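PDB 6OSU: D-alanyl-D-alanine carboxypeptidase (Penicillin binding protein) family protein from Francisella tularensis subsp. tularensis, which probably trims the terminal D-alanine from the peptide stems of cell-wall precursors, as a serine-type D-Ala-D-Ala carboxypeptidase of the peptidase S11 family. Local coordinates for residues 33-38 with 317-322; 174-179 with 303-308. All coordinates share one frame; numbering follows the deposited sequence.

Contact 1 of 2, residues 33-38 with 317-322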
loop_
_atom_site.group_PDB
_atom_site.type_symbol
_atom_site.label_atom_id
_atom_site.label_comp_id
_atom_site.label_asym_id
_atom_site.label_seq_id
_atom_site.Cartn_x
_atom_site.Cartn_y
_atom_site.Cartn_z
ATOM N N ILE A 33 -17.246 -4.725 -8.621
ATOM C CA ILE A 33 -16.460 -5.899 -8.974
ATOM C C ILE A 33 -16.877 -7.085 -8.110
ATOM O O ILE A 33 -17.322 -6.930 -6.964
ATOM C CB ILE A 33 -14.959 -5.586 -8.825
ATOM C CG1 ILE A 33 -14.104 -6.634 -9.540
ATOM C CG2 ILE A 33 -14.572 -5.467 -7.360
ATOM C CD1 ILE A 33 -13.877 -6.330 -11.003
ATOM N N GLU A 34 -16.746 -8.289 -8.667
ATOM C CA GLU A 34 -17.090 -9.519 -7.963
ATOM C C GLU A 34 -15.912 -10.479 -8.006
ATOM O O GLU A 34 -15.468 -10.875 -9.089
ATOM C CB GLU A 34 -18.329 -10.183 -8.569
ATOM C CG GLU A 34 -19.653 -9.710 -7.993
ATOM C CD GLU A 34 -20.774 -10.712 -8.225
ATOM O OE1 GLU A 34 -20.488 -11.928 -8.274
ATOM O OE2 GLU A 34 -21.940 -10.284 -8.364
ATOM N N LEU A 35 -15.411 -10.846 -6.833
ATOM C CA LEU A 35 -14.446 -11.918 -6.658
ATOM C C LEU A 35 -15.014 -12.910 -5.653
ATOM O O LEU A 35 -15.976 -12.617 -4.938
ATOM C CB LEU A 35 -13.093 -11.382 -6.172
ATOM C CG LEU A 35 -12.592 -10.047 -6.730
ATOM C CD1 LEU A 35 -11.311 -9.634 -6.023
ATOM C CD2 LEU A 35 -12.378 -10.122 -8.231
ATOM N N ASP A 36 -14.419 -14.099 -5.596
ATOM C CA ASP A 36 -14.807 -15.076 -4.587
ATOM C C ASP A 36 -13.880 -15.060 -3.379
ATOM O O ASP A 36 -13.952 -15.964 -2.541
ATOM C CB ASP A 36 -14.893 -16.484 -5.197
ATOM C CG ASP A 36 -13.592 -16.945 -5.831
ATOM O OD1 ASP A 36 -12.506 -16.528 -5.380
ATOM O OD2 ASP A 36 -13.668 -17.740 -6.793
ATOM N N ALA A 37 -13.005 -14.063 -3.279
ATOM C CA ALA A 37 -12.240 -13.873 -2.059
ATOM C C ALA A 37 -13.185 -13.469 -0.930
ATOM O O ALA A 37 -14.072 -12.635 -1.131
ATOM C CB ALA A 37 -11.163 -12.808 -2.247
ATOM N N PRO A 38 -13.039 -14.059 0.256
ATOM C CA PRO A 38 -13.895 -13.659 1.384
ATOM C C PRO A 38 -13.737 -12.203 1.802
ATOM O O PRO A 38 -14.640 -11.668 2.457
ATOM C CB PRO A 38 -13.470 -14.614 2.507
ATOM C CG PRO A 38 -12.149 -15.180 2.073
ATOM C CD PRO A 38 -12.180 -15.207 0.582
ATOM N N SER A 317 -6.180 -10.218 -7.336
ATOM C CA SER A 317 -5.495 -8.967 -7.024
ATOM C C SER A 317 -5.237 -8.153 -8.285
ATOM O O SER A 317 -5.412 -6.929 -8.286
ATOM C CB SER A 317 -4.184 -9.243 -6.292
ATOM O OG SER A 317 -4.422 -9.764 -4.998
ATOM N N ALA A 318 -4.810 -8.811 -9.366
ATOM C CA ALA A 318 -4.559 -8.091 -10.609
ATOM C C ALA A 318 -5.841 -7.471 -11.149
ATOM O O ALA A 318 -5.821 -6.362 -11.697
ATOM C CB ALA A 318 -3.936 -9.022 -11.646
ATOM N N LYS A 319 -6.969 -8.169 -10.997
ATOM C CA LYS A 319 -8.246 -7.615 -11.429
ATOM C C LYS A 319 -8.571 -6.326 -10.681
ATOM O O LYS A 319 -9.030 -5.349 -11.284
ATOM C CB LYS A 319 -9.359 -8.647 -11.238
ATOM C CG LYS A 319 -10.759 -8.071 -11.368
ATOM C CD LYS A 319 -11.532 -8.703 -12.515
ATOM C CE LYS A 319 -12.391 -9.861 -12.034
ATOM N NZ LYS A 319 -13.059 -10.559 -13.167
ATOM N N LEU A 320 -8.329 -6.302 -9.367
ATOM C CA LEU A 320 -8.611 -5.102 -8.583
ATOM C C LEU A 320 -7.694 -3.951 -8.979
ATOM O O LEU A 320 -8.153 -2.820 -9.179
ATOM C CB LEU A 320 -8.472 -5.401 -7.091
ATOM C CG LEU A 320 -9.470 -6.376 -6.470
ATOM C CD1 LEU A 320 -9.109 -6.628 -5.017
ATOM C CD2 LEU A 320 -10.891 -5.846 -6.584
ATOM N N LEU A 321 -6.388 -4.215 -9.087
ATOM C CA LEU A 321 -5.448 -3.155 -9.437
ATOM C C LEU A 321 -5.718 -2.611 -10.835
ATOM O O LEU A 321 -5.665 -1.395 -11.057
ATOM C CB LEU A 321 -4.012 -3.666 -9.334
ATOM C CG LEU A 321 -3.523 -3.993 -7.923
ATOM C CD1 LEU A 321 -2.153 -4.641 -7.976
ATOM C CD2 LEU A 321 -3.493 -2.736 -7.059
ATOM N N ARG A 322 -6.006 -3.496 -11.792
ATOM C CA ARG A 322 -6.316 -3.051 -13.149
ATOM C C ARG A 322 -7.609 -2.246 -13.182
ATOM O O ARG A 322 -7.711 -1.243 -13.899
ATOM C CB ARG A 322 -6.409 -4.259 -14.077
ATOM C CG ARG A 322 -6.647 -3.923 -15.534
ATOM C CD ARG A 322 -6.955 -5.179 -16.340
ATOM N NE ARG A 322 -6.395 -6.384 -15.728
ATOM C CZ ARG A 322 -7.122 -7.394 -15.252
ATOM N NH1 ARG A 322 -8.447 -7.357 -15.324
ATOM N NH2 ARG A 322 -6.523 -8.448 -14.710
#

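Contact 2 of 2, residues 174-179 with 303-308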
loop_
_atom_site.group_PDB
_atom_site.type_symbol
_atom_site.label_atom_id
_atom_site.label_comp_id
_atom_site.label_asym_id
_atom_site.label_seq_id
_atom_site.Cartn_x
_atom_site.Cartn_y
_atom_site.Cartn_z
ATOM N N THR A 174 -6.373 -9.741 11.656
ATOM C CA THR A 174 -6.317 -8.412 11.068
ATOM C C THR A 174 -7.480 -8.301 10.092
ATOM O O THR A 174 -8.311 -9.208 9.988
ATOM C CB THR A 174 -4.980 -8.147 10.372
ATOM O OG1 THR A 174 -4.961 -6.798 9.894
ATOM C CG2 THR A 174 -4.791 -9.093 9.191
ATOM N N THR A 175 -7.547 -7.176 9.382
ATOM C CA THR A 175 -8.572 -6.962 8.371
ATOM C C THR A 175 -7.920 -6.411 7.113
ATOM O O THR A 175 -6.799 -5.898 7.143
ATOM C CB THR A 175 -9.680 -5.999 8.846
ATOM O OG1 THR A 175 -9.168 -4.661 8.906
ATOM C CG2 THR A 175 -10.203 -6.405 10.216
ATOM N N ALA A 176 -8.638 -6.529 5.994
ATOM C CA ALA A 176 -8.128 -5.981 4.742
ATOM C C ALA A 176 -7.973 -4.470 4.834
ATOM O O ALA A 176 -7.010 -3.905 4.306
ATOM C CB ALA A 176 -9.053 -6.364 3.583
ATOM N N HIS A 177 -8.903 -3.802 5.518
ATOM C CA HIS A 177 -8.795 -2.359 5.707
ATOM C C HIS A 177 -7.583 -2.011 6.564
ATOM O O HIS A 177 -6.823 -1.091 6.241
ATOM C CB HIS A 177 -10.079 -1.819 6.340
ATOM C CG HIS A 177 -10.123 -0.327 6.451
ATOM N ND1 HIS A 177 -11.058 0.332 7.222
ATOM C CD2 HIS A 177 -9.356 0.636 5.886
ATOM C CE1 HIS A 177 -10.861 1.635 7.131
ATOM N NE2 HIS A 177 -9.834 1.846 6.327
ATOM N N ASP A 178 -7.385 -2.743 7.664
ATOM C CA ASP A 178 -6.246 -2.468 8.533
ATOM C C ASP A 178 -4.927 -2.694 7.806
ATOM O O ASP A 178 -3.966 -1.939 8.001
ATOM C CB ASP A 178 -6.317 -3.339 9.786
ATOM C CG ASP A 178 -7.171 -2.723 10.880
ATOM O OD1 ASP A 178 -7.894 -1.740 10.600
ATOM O OD2 ASP A 178 -7.105 -3.216 12.027
ATOM N N MET A 179 -4.861 -3.726 6.961
ATOM C CA MET A 179 -3.624 -4.000 6.237
ATOM C C MET A 179 -3.359 -2.956 5.160
ATOM O O MET A 179 -2.197 -2.646 4.875
ATOM C CB MET A 179 -3.669 -5.404 5.637
ATOM C CG MET A 179 -3.263 -6.486 6.624
ATOM S SD MET A 179 -1.515 -6.350 7.043
ATOM C CE MET A 179 -1.459 -7.236 8.603
ATOM N N VAL A 303 -5.504 -5.276 -1.002
ATOM C CA VAL A 303 -5.358 -6.401 -0.090
ATOM C C VAL A 303 -6.432 -7.418 -0.438
ATOM O O VAL A 303 -7.612 -7.065 -0.545
ATOM C CB VAL A 303 -5.479 -5.966 1.381
ATOM C CG1 VAL A 303 -5.315 -7.167 2.290
ATOM C CG2 VAL A 303 -4.448 -4.897 1.705
ATOM N N VAL A 304 -6.023 -8.668 -0.639
ATOM C CA VAL A 304 -6.937 -9.777 -0.880
ATOM C C VAL A 304 -6.651 -10.842 0.167
ATOM O O VAL A 304 -5.490 -11.207 0.383
ATOM C CB VAL A 304 -6.788 -10.347 -2.303
ATOM C CG1 VAL A 304 -7.586 -11.617 -2.446
ATOM C CG2 VAL A 304 -7.247 -9.334 -3.336
ATOM N N LEU A 305 -7.702 -11.333 0.819
ATOM C CA LEU A 305 -7.567 -12.275 1.920
ATOM C C LEU A 305 -8.429 -13.503 1.672
ATOM O O LEU A 305 -9.586 -13.390 1.253
ATOM C CB LEU A 305 -7.969 -11.630 3.254
ATOM C CG LEU A 305 -7.295 -10.307 3.635
ATOM C CD1 LEU A 305 -7.950 -9.718 4.875
ATOM C CD2 LEU A 305 -5.794 -10.484 3.848
ATOM N N GLY A 306 -7.854 -14.676 1.925
ATOM C CA GLY A 306 -8.635 -15.893 2.004
ATOM C C GLY A 306 -8.955 -16.589 0.702
ATOM O O GLY A 306 -9.884 -17.403 0.672
ATOM N N THR A 307 -8.227 -16.310 -0.376
ATOM C CA THR A 307 -8.462 -17.051 -1.607
ATOM C C THR A 307 -8.046 -18.508 -1.435
ATOM O O THR A 307 -7.223 -18.853 -0.583
ATOM C CB THR A 307 -7.703 -16.435 -2.781
ATOM O OG1 THR A 307 -6.299 -16.407 -2.484
ATOM C CG2 THR A 307 -8.205 -15.028 -3.052
ATOM N N THR A 308 -8.626 -19.370 -2.265
ATOM C CA THR A 308 -8.427 -20.808 -2.159
ATOM C C THR A 308 -7.220 -21.308 -2.942
ATOM O O THR A 308 -6.959 -22.517 -2.943
ATOM C CB THR A 308 -9.687 -21.542 -2.624
ATOM O OG1 THR A 308 -9.988 -21.170 -3.976
ATOM C CG2 THR A 308 -10.863 -21.181 -1.730
#

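Contact 1 of 2, residues 33-38 with 317-322
Apolar packing near the surface joins Ile33 and Leu35, in the loop leading into strand 39-44, to Lys319 and Leu320 on one side of helix 310-327. The contact is made by side chains, with no hydrogen bond between the two segments. Leu320 receives both loop residues on its branched end: Ile33 CG2 lies 3.8 Å from Leu320 CD2, and Leu35 CD1 sits 3.8 Å from Leu320 CG, close to both of its methyls as well. The aliphatic chain of Lys319 takes the remaining branches. Ile33 CG1 stands anti to the backbone N (chi1 -164°), and the CD1 it carries reaches Lys319 CG at 3.6 Å, with CD close behind. Further out along the lysine, Leu35 CD2 touches Lys319 CE at 3.8 Å, these two side chains running past one another in opposite directions. The lysine chain is bent at chi2 and chi3, and its CG, CD and CE line up against Ile33 CD1 and Leu35 CD2. Glu34, between the two apolar residues, directs its CB away from the helix. Trp40 of strand 39-44 touches Ile33, Leu35 and Leu320 alike, tying the cluster to the central sheet, while Asp36 forms a salt bridge with Lys312, about two turns before Lys319 on the same helix. The contact thus depends on the fit of methyl and methylene groups: buried Leu320 supplies its inner part, and the methylenes of Lys319 extend the apolar surface outward while its ammonium group takes no part in the packing between these segments.

Contact 2 of 2, residues 174-179 with 303-308
Ala176 and Met179, in the first turn of helix 176-189, pack on Val303 and Leu305 of strand 298-307. Just before the helix, Thr175 occupies the N-cap position and turns its CB away from the strand. Its OG1 accepts from Asp178 N at 2.9 Å with an N-H...O angle of 161°, a nearly straight capping bond that fixes the first turn. Ala176 comes closest to the strand. Leu305 CD1 presses against the backbone at Ala176 N, 3.4 Å away, and also meets Ala176 CB at 3.8 Å; the same CB is 4.0 Å from Val303 CG1. Val303 CG2 lies 3.8 Å from Ala176 O, so both branches of this valine touch Ala176, CG2 also serving Met179. The small side chain of Ala176 is consistent with the close approach of the helix backbone to the strand. Asp178 uses its carboxylate on the far side, where OD2 accepts from Asn158 N and is hydrogen-bonded to Thr159 OG1. At Met179 the CB points toward the strand and meets Val303 CG2 at 4.0 Å, but CG is anti to the carbonyl carbon (chi1 -84°) and the chain bends at chi2, so the sulphur leads away from the strand. The Met179 side chain is about 8 Å from that of Lys278 and about 9 Å from that of Lys67, predicted substrate-binding and catalytic residues, so Met179 lies near, without touching, the probable active site. Val303 and Leu305 face helix 176-189 from one side of the central antiparallel sheet, alongside Val41 of strand 39-44 and Val290 and Cys288 of strand 288-295, whereas Val304 turns the other way to meet helix 310-327.

Overall arrangement
From the N terminus, the chain passes through 33-38 into strand 39-44, then through helix 176-189 to strand 298-307 and directly on to helix 310-327. Contact 1 closes the longer loop, bringing the loop before strand 39-44 against that late helix; contact 2 closes a shorter loop nested inside it, joining helix 176-189 to the strand. Their centres lie about 12 Å apart and they touch: Pro38 packs against the backbone of Leu305 and Gly306, and Ser317 and Leu320 against Val304. Strand 298-307 is thus the common element, with helix 176-189 on one face of the sheet and helix 310-327 on the other.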